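Local coordinates for protein PKS (Streptomyces albus, PDB 4OQJ) that probably acts as a ketosynthase of oxazolomycin biosynthesis, joining acyl units by decarboxylative condensation on an acyl-carrier-protein-dependent assembly line, at residues 463-468 with 685-690; 502-507 with 678-683. All coordinates share one frame; numbering follows the deposited sequence.

Interaction 1 of 2, residues 463-468 with 685-690; sequences GPRLLV and QGEPVR
Arg465 and Glu687 reach for each other from opposite directions and meet in an end-on, bidentate salt bridge. NH1 of Arg465 donates to OE2 of Glu687 at 3.0 Å, and NH2 of Arg465 donates to OE1 of Glu687 at 2.9 Å. Both oxygens accept on their syn lone pairs, and the guanidinium and carboxylate planes lie only 10° apart, so the paired bonds keep the two flat groups from twisting against each other. A weak third bond runs diagonally from NH1 of Arg465 to OE1 of Glu687, at 3.2 Å. His684 is a second hydrogen-bond partner of OE2 of Glu687, and this should further fix the carboxylate.

Long side chains suit this place because the CA atoms of Arg465 and Glu687 are 13.0 Å apart. The glutamate is extended beyond CG, whereas the arginine bends at its second torsion (chi2 -72°) before its head group presents NH1 and NH2 to the acid, which lies at the guanidinium edge in its plane.

Arg465 begins strand 465-471, an outer strand of the three-stranded antiparallel sheet that, with its helices, resembles the linker domain after the ketosynthase in modular polyketide synthases. The bridge ties this strand to the loop that follows helix 680-684.

Residues alternate between two faces of the strand: Arg465 and the buried Leu467 touch helix 496-505, and the buried Leu466 and Val468 pack on helix 660-673 and Trp680. Gln501 of helix 496-505 hydrogen-bonds the loop backbone at Pro688 O and Arg690 N.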
ATOM      1  N   GLY A 463      27.566  -5.546 -37.785  1.00 57.11           N
ATOM      2  CA  GLY A 463      26.885  -5.976 -38.999  1.00 51.29           C
ATOM      3  C   GLY A 463      25.474  -5.436 -39.147  1.00 47.22           C
ATOM      4  O   GLY A 463      25.052  -4.560 -38.381  1.00 43.31           O
ATOM      5  N   PRO A 464      24.726  -5.958 -40.140  1.00 41.54           N
ATOM      6  CA  PRO A 464      23.341  -5.512 -40.333  1.00 35.86           C
ATOM      7  C   PRO A 464      22.420  -6.018 -39.226  1.00 33.81           C
ATOM      8  O   PRO A 464      22.780  -6.940 -38.503  1.00 33.39           O
ATOM      9  CB  PRO A 464      22.954  -6.118 -41.681  1.00 36.91           C
ATOM     10  CG  PRO A 464      23.836  -7.324 -41.828  1.00 38.69           C
ATOM     11  CD  PRO A 464      25.131  -6.972 -41.134  1.00 41.56           C
ATOM     12  N   ARG A 465      21.248  -5.407 -39.113  1.00 31.97           N
ATOM     13  CA  ARG A 465      20.275  -5.754 -38.084  1.00 29.82           C
ATOM     14  C   ARG A 465      18.884  -5.711 -38.663  1.00 28.77           C
ATOM     15  O   ARG A 465      18.609  -4.959 -39.593  1.00 29.33           O
ATOM     16  CB  ARG A 465      20.363  -4.795 -36.887  1.00 29.97           C
ATOM     17  CG  ARG A 465      21.639  -4.911 -36.084  1.00 33.44           C
ATOM     18  CD  ARG A 465      21.672  -6.196 -35.282  1.00 33.48           C
ATOM     19  NE  ARG A 465      22.942  -6.387 -34.582  1.00 40.79           N
ATOM     20  CZ  ARG A 465      23.122  -7.243 -33.580  1.00 49.09           C
ATOM     21  NH1 ARG A 465      22.116  -7.993 -33.146  1.00 44.58           N
ATOM     22  NH2 ARG A 465      24.312  -7.348 -33.006  1.00 62.82           N
ATOM     23  N   LEU A 466      18.011  -6.525 -38.096  1.00 27.31           N
ATOM     24  CA  LEU A 466      16.612  -6.535 -38.458  1.00 26.17           C
ATOM     25  C   LEU A 466      15.831  -5.698 -37.455  1.00 24.44           C
ATOM     26  O   LEU A 466      15.795  -6.033 -36.280  1.00 23.38           O
ATOM     27  CB  LEU A 466      16.068  -7.974 -38.476  1.00 25.74           C
ATOM     28  CG  LEU A 466      14.584  -8.111 -38.811  1.00 25.01           C
ATOM     29  CD1 LEU A 466      14.315  -7.634 -40.242  1.00 28.23           C
ATOM     30  CD2 LEU A 466      14.124  -9.535 -38.622  1.00 24.38           C
ATOM     31  N   LEU A 467      15.209  -4.625 -37.929  1.00 24.25           N
ATOM     32  CA  LEU A 467      14.329  -3.794 -37.108  1.00 22.92           C
ATOM     33  C   LEU A 467      12.878  -4.213 -37.310  1.00 21.60           C
ATOM     34  O   LEU A 467      12.418  -4.293 -38.448  1.00 22.23           O
ATOM     35  CB  LEU A 467      14.504  -2.322 -37.472  1.00 24.22           C
ATOM     36  CG  LEU A 467      15.933  -1.784 -37.441  1.00 30.55           C
ATOM     37  CD1 LEU A 467      15.921  -0.287 -37.724  1.00 34.25           C
ATOM     38  CD2 LEU A 467      16.598  -2.075 -36.099  1.00 30.05           C
ATOM     39  N   VAL A 468      12.164  -4.491 -36.221  1.00 20.06           N
ATOM     40  CA  VAL A 468      10.769  -4.907 -36.333  1.00 19.74           C
ATOM     41  C   VAL A 468       9.850  -3.924 -35.593  1.00 23.06           C
ATOM     42  O   VAL A 468      10.190  -3.402 -34.530  1.00 23.27           O
ATOM     43  CB  VAL A 468      10.570  -6.355 -35.826  1.00 19.05           C
ATOM     44  CG1 VAL A 468      11.367  -7.329 -36.699  1.00 22.51           C
ATOM     45  CG2 VAL A 468      10.953  -6.486 -34.358  1.00 17.93           C
ATOM     46  N   GLN A 685      20.024 -14.493 -27.874  1.00 38.75           N
ATOM     47  CA  GLN A 685      20.823 -15.246 -26.887  1.00 43.46           C
ATOM     48  C   GLN A 685      22.320 -14.941 -26.845  1.00 46.98           C
ATOM     49  O   GLN A 685      22.861 -14.553 -25.809  1.00 58.61           O
ATOM     50  CB  GLN A 685      20.698 -16.743 -27.161  1.00 47.13           C
ATOM     51  CG  GLN A 685      19.844 -17.507 -26.206  1.00 46.63           C
ATOM     52  CD  GLN A 685      19.634 -18.941 -26.667  1.00 48.30           C
ATOM     53  OE1 GLN A 685      20.314 -19.422 -27.580  1.00 50.27           O
ATOM     54  NE2 GLN A 685      18.688 -19.628 -26.041  1.00 51.59           N
ATOM     55  N   GLY A 686      22.989 -15.156 -27.974  1.00 41.69           N
ATOM     56  CA  GLY A 686      24.439 -15.167 -28.012  1.00 51.95           C
ATOM     57  C   GLY A 686      25.133 -13.830 -27.812  1.00 57.29           C
ATOM     58  O   GLY A 686      26.356 -13.740 -27.969  1.00 55.38           O
ATOM     59  N   GLU A 687      24.366 -12.797 -27.466  1.00 50.61           N
ATOM     60  CA  GLU A 687      24.915 -11.456 -27.341  1.00 46.10           C
ATOM     61  C   GLU A 687      24.367 -10.743 -26.111  1.00 39.40           C
ATOM     62  O   GLU A 687      23.292 -11.080 -25.620  1.00 37.29           O
ATOM     63  CB  GLU A 687      24.624 -10.636 -28.605  1.00 52.53           C
ATOM     64  CG  GLU A 687      23.175 -10.680 -29.086  1.00 61.82           C
ATOM     65  CD  GLU A 687      22.973  -9.923 -30.393  1.00 67.41           C
ATOM     66  OE1 GLU A 687      23.944  -9.297 -30.877  1.00 68.75           O
ATOM     67  OE2 GLU A 687      21.850  -9.957 -30.937  1.00 66.79           O
ATOM     68  N   PRO A 688      25.132  -9.777 -25.582  1.00 35.37           N
ATOM     69  CA  PRO A 688      24.601  -8.934 -24.513  1.00 35.51           C
ATOM     70  C   PRO A 688      23.530  -7.991 -25.048  1.00 33.47           C
ATOM     71  O   PRO A 688      23.737  -7.321 -26.057  1.00 36.78           O
ATOM     72  CB  PRO A 688      25.829  -8.162 -24.028  1.00 41.44           C
ATOM     73  CG  PRO A 688      26.727  -8.114 -25.210  1.00 43.96           C
ATOM     74  CD  PRO A 688      26.517  -9.415 -25.929  1.00 37.68           C
ATOM     75  N   VAL A 689      22.386  -7.968 -24.378  1.00 30.14           N
ATOM     76  CA  VAL A 689      21.281  -7.102 -24.756  1.00 29.98           C
ATOM     77  C   VAL A 689      21.409  -5.759 -24.031  1.00 27.81           C
ATOM     78  O   VAL A 689      21.741  -5.724 -22.851  1.00 28.80           O
ATOM     79  CB  VAL A 689      19.934  -7.767 -24.414  1.00 31.43           C
ATOM     80  CG1 VAL A 689      18.781  -6.808 -24.628  1.00 28.41           C
ATOM     81  CG2 VAL A 689      19.755  -9.040 -25.236  1.00 32.76           C
ATOM     82  N   ARG A 690      21.169  -4.666 -24.747  1.00 22.83           N
ATOM     83  CA  ARG A 690      21.103  -3.344 -24.137  1.00 25.65           C
ATOM     84  C   ARG A 690      19.777  -2.684 -24.489  1.00 23.40           C
ATOM     85  O   ARG A 690      19.526  -2.369 -25.647  1.00 24.23           O
ATOM     86  CB  ARG A 690      22.262  -2.468 -24.611  1.00 34.28           C
ATOM     87  CG  ARG A 690      23.624  -2.973 -24.211  1.00 49.81           C
ATOM     88  CD  ARG A 690      23.952  -2.627 -22.772  1.00 65.01           C
ATOM     89  NE  ARG A 690      25.320  -3.014 -22.441  1.00 77.68           N
ATOM     90  CZ  ARG A 690      25.689  -4.247 -22.104  1.00 82.29           C
ATOM     91  NH1 ARG A 690      26.961  -4.500 -21.829  1.00 90.12           N
ATOM     92  NH2 ARG A 690      24.795  -5.230 -22.041  1.00 75.73           N
TER

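Interaction 2 of 2, residues 502-507 with 678-683; sequences TLALGR and VDWTVF
The last turn of helix 496-505 comes up against the first turn of helix 680-684, with the CA atoms of Ala504 and Trp680 6.2 Å apart. Asp679 is the N-cap of the second helix: its OD1 accepts from Val682 N at 3.3 Å, and more weakly from Thr681 N. Aspartate suits this site because its short acidic chain can meet amides at a helix start.

The Trp680 indole is sandwiched. Its CG stands opposite the carbonyl carbon (chi1 -68°), a turn that lays a ring face against Ala504. Ala504 CB sits over that face, toward the rim, in a CH-pi contact 4.1 Å from the centroid of the Trp680 five-membered ring, while Val678 CG1 lies over the centre of the opposite face and Phe683 CE2 meets the edge. Alanine is small enough to let the helix come this close to the ring. Leu505 packs on the start of the helix rather than on the ring: its CD2 is 3.6 Å from Trp680 C and 3.8 Å from Trp680 CB.

The carbonyl oxygen of Ala504 lies 3.6 Å from CD1 of Trp680, but its hydrogen bond goes to Arg127. Contact across the segments therefore rests on apolar packing and dispersion.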
ATOM      1  N   THR A 502      15.867  -3.777 -28.500  1.00 16.75           N
ATOM      2  CA  THR A 502      14.792  -3.141 -27.749  1.00 18.90           C
ATOM      3  C   THR A 502      13.468  -3.333 -28.485  1.00 17.08           C
ATOM      4  O   THR A 502      12.454  -3.663 -27.886  1.00 16.31           O
ATOM      5  CB  THR A 502      15.067  -1.662 -27.546  1.00 20.59           C
ATOM      6  OG1 THR A 502      16.300  -1.518 -26.833  1.00 19.43           O
ATOM      7  CG2 THR A 502      13.930  -0.988 -26.763  1.00 22.24           C
ATOM      8  N   LEU A 503      13.495  -3.149 -29.797  1.00 19.31           N
ATOM      9  CA  LEU A 503      12.287  -3.263 -30.599  1.00 17.31           C
ATOM     10  C   LEU A 503      11.742  -4.695 -30.619  1.00 15.57           C
ATOM     11  O   LEU A 503      10.530  -4.893 -30.627  1.00 16.53           O
ATOM     12  CB  LEU A 503      12.563  -2.791 -32.016  1.00 17.02           C
ATOM     13  CG  LEU A 503      12.730  -1.283 -32.249  1.00 22.32           C
ATOM     14  CD1 LEU A 503      13.205  -1.043 -33.674  1.00 24.65           C
ATOM     15  CD2 LEU A 503      11.433  -0.528 -31.994  1.00 22.29           C
ATOM     16  N   ALA A 504      12.644  -5.679 -30.653  1.00 14.15           N
ATOM     17  CA  ALA A 504      12.276  -7.083 -30.757  1.00 14.35           C
ATOM     18  C   ALA A 504      11.794  -7.653 -29.432  1.00 13.50           C
ATOM     19  O   ALA A 504      10.881  -8.473 -29.402  1.00 13.84           O
ATOM     20  CB  ALA A 504      13.475  -7.913 -31.271  1.00 15.23           C
ATOM     21  N   LEU A 505      12.430  -7.222 -28.343  1.00 15.62           N
ATOM     22  CA  LEU A 505      12.197  -7.799 -27.021  1.00 14.18           C
ATOM     23  C   LEU A 505      11.299  -6.941 -26.148  1.00 15.70           C
ATOM     24  O   LEU A 505      10.693  -7.437 -25.202  1.00 19.36           O
ATOM     25  CB  LEU A 505      13.525  -8.006 -26.299  1.00 18.32           C
ATOM     26  CG  LEU A 505      14.509  -8.989 -26.945  1.00 22.61           C
ATOM     27  CD1 LEU A 505      15.877  -8.780 -26.332  1.00 22.97           C
ATOM     28  CD2 LEU A 505      14.051 -10.435 -26.769  1.00 23.61           C
ATOM     29  N   GLY A 506      11.186  -5.665 -26.483  1.00 16.76           N
ATOM     30  CA  GLY A 506      10.631  -4.682 -25.563  1.00 17.58           C
ATOM     31  C   GLY A 506       9.386  -3.987 -26.056  1.00 16.17           C
ATOM     32  O   GLY A 506       9.008  -2.944 -25.521  1.00 16.51           O
ATOM     33  N   ARG A 507       8.731  -4.580 -27.054  1.00 15.68           N
ATOM     34  CA  ARG A 507       7.525  -4.001 -27.644  1.00 14.18           C
ATOM     35  C   ARG A 507       6.451  -5.074 -27.769  1.00 16.84           C
ATOM     36  O   ARG A 507       6.753  -6.216 -28.097  1.00 16.81           O
ATOM     37  CB  ARG A 507       7.843  -3.394 -29.013  1.00 16.94           C
ATOM     38  CG  ARG A 507       8.705  -2.143 -28.948  1.00 19.86           C
ATOM     39  CD  ARG A 507       7.887  -0.978 -28.413  1.00 20.72           C
ATOM     40  NE  ARG A 507       8.620   0.284 -28.308  1.00 20.32           N
ATOM     41  CZ  ARG A 507       9.480   0.576 -27.338  1.00 21.25           C
ATOM     42  NH1 ARG A 507       9.770  -0.325 -26.402  1.00 19.56           N
ATOM     43  NH2 ARG A 507      10.061   1.769 -27.308  1.00 19.38           N
ATOM     44  N   VAL A 678       8.489 -16.058 -34.012  1.00 23.92           N
ATOM     45  CA  VAL A 678       9.915 -15.939 -33.729  1.00 20.24           C
ATOM     46  C   VAL A 678      10.100 -15.794 -32.228  1.00 18.49           C
ATOM     47  O   VAL A 678       9.405 -15.023 -31.583  1.00 19.35           O
ATOM     48  CB  VAL A 678      10.570 -14.735 -34.433  1.00 22.38           C
ATOM     49  CG1 VAL A 678      12.040 -14.613 -34.030  1.00 22.64           C
ATOM     50  CG2 VAL A 678      10.444 -14.850 -35.930  1.00 22.42           C
ATOM     51  N   ASP A 679      11.038 -16.542 -31.675  1.00 17.69           N
ATOM     52  CA  ASP A 679      11.371 -16.385 -30.279  1.00 17.70           C
ATOM     53  C   ASP A 679      12.557 -15.448 -30.214  1.00 17.14           C
ATOM     54  O   ASP A 679      13.701 -15.867 -30.362  1.00 17.75           O
ATOM     55  CB  ASP A 679      11.682 -17.726 -29.621  1.00 23.77           C
ATOM     56  CG  ASP A 679      11.852 -17.599 -28.117  1.00 31.00           C
ATOM     57  OD1 ASP A 679      12.206 -16.493 -27.643  1.00 28.34           O
ATOM     58  OD2 ASP A 679      11.629 -18.602 -27.410  1.00 32.07           O
ATOM     59  N   TRP A 680      12.275 -14.173 -29.991  1.00 17.20           N
ATOM     60  CA  TRP A 680      13.316 -13.156 -30.047  1.00 16.69           C
ATOM     61  C   TRP A 680      14.316 -13.296 -28.906  1.00 17.36           C
ATOM     62  O   TRP A 680      15.450 -12.847 -29.026  1.00 19.83           O
ATOM     63  CB  TRP A 680      12.687 -11.774 -30.042  1.00 18.98           C
ATOM     64  CG  TRP A 680      11.954 -11.506 -31.291  1.00 19.77           C
ATOM     65  CD1 TRP A 680      10.610 -11.397 -31.435  1.00 20.26           C
ATOM     66  CD2 TRP A 680      12.522 -11.323 -32.599  1.00 21.27           C
ATOM     67  NE1 TRP A 680      10.298 -11.142 -32.748  1.00 21.35           N
ATOM     68  CE2 TRP A 680      11.455 -11.097 -33.486  1.00 22.44           C
ATOM     69  CE3 TRP A 680      13.829 -11.330 -33.105  1.00 23.38           C
ATOM     70  CZ2 TRP A 680      11.647 -10.887 -34.857  1.00 22.98           C
ATOM     71  CZ3 TRP A 680      14.022 -11.113 -34.467  1.00 22.24           C
ATOM     72  CH2 TRP A 680      12.936 -10.899 -35.324  1.00 21.47           C
ATOM     73  N   THR A 681      13.908 -13.935 -27.812  1.00 21.19           N
ATOM     74  CA  THR A 681      14.835 -14.194 -26.717  1.00 22.33           C
ATOM     75  C   THR A 681      15.904 -15.167 -27.166  1.00 24.62           C
ATOM     76  O   THR A 681      17.102 -14.939 -26.946  1.00 29.85           O
ATOM     77  CB  THR A 681      14.119 -14.740 -25.468  1.00 25.26           C
ATOM     78  OG1 THR A 681      13.244 -13.731 -24.969  1.00 23.04           O
ATOM     79  CG2 THR A 681      15.121 -15.096 -24.378  1.00 27.96           C
ATOM     80  N   VAL A 682      15.489 -16.244 -27.823  1.00 24.01           N
ATOM     81  CA  VAL A 682      16.461 -17.194 -28.353  1.00 24.65           C
ATOM     82  C   VAL A 682      17.290 -16.535 -29.457  1.00 21.86           C
ATOM     83  O   VAL A 682      18.501 -16.741 -29.558  1.00 22.44           O
ATOM     84  CB  VAL A 682      15.783 -18.465 -28.908  1.00 31.69           C
ATOM     85  CG1 VAL A 682      16.828 -19.412 -29.495  1.00 30.76           C
ATOM     86  CG2 VAL A 682      15.002 -19.167 -27.809  1.00 40.45           C
ATOM     87  N   PHE A 683      16.635 -15.746 -30.296  1.00 21.84           N
ATOM     88  CA  PHE A 683      17.329 -15.093 -31.396  1.00 21.47           C
ATOM     89  C   PHE A 683      18.504 -14.226 -30.923  1.00 25.35           C
ATOM     90  O   PHE A 683      19.550 -14.190 -31.575  1.00 23.69           O
ATOM     91  CB  PHE A 683      16.351 -14.234 -32.186  1.00 16.66           C
ATOM     92  CG  PHE A 683      16.942 -13.635 -33.415  1.00 20.96           C
ATOM     93  CD1 PHE A 683      17.195 -14.425 -34.529  1.00 22.78           C
ATOM     94  CD2 PHE A 683      17.244 -12.289 -33.465  1.00 23.91           C
ATOM     95  CE1 PHE A 683      17.737 -13.877 -35.671  1.00 21.43           C
ATOM     96  CE2 PHE A 683      17.791 -11.730 -34.614  1.00 26.36           C
ATOM     97  CZ  PHE A 683      18.033 -12.528 -35.715  1.00 24.40           C
TER

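Interactions 1 and 2 lie about 9 Å apart, centre to centre, and interaction 2 is nested along the chain inside the loop that interaction 1 closes. They touch: CD2 of Leu466 packs against CH2 of Trp680 at 3.8 Å, and Val468 O lies 3.5 Å from Leu503 CB, so strand 465-471 backs both the indole and helix 496-505. Elsewhere on that helix, Arg690 O is 3.5 Å from Thr502 OG1. A surface salt bridge and a more buried aromatic contact thus join residues 678-690 to strand 465-471 and helix 496-505, in what is probably a linker-like subdomain. Neither includes the potassium ligands Ser292 and Lys294.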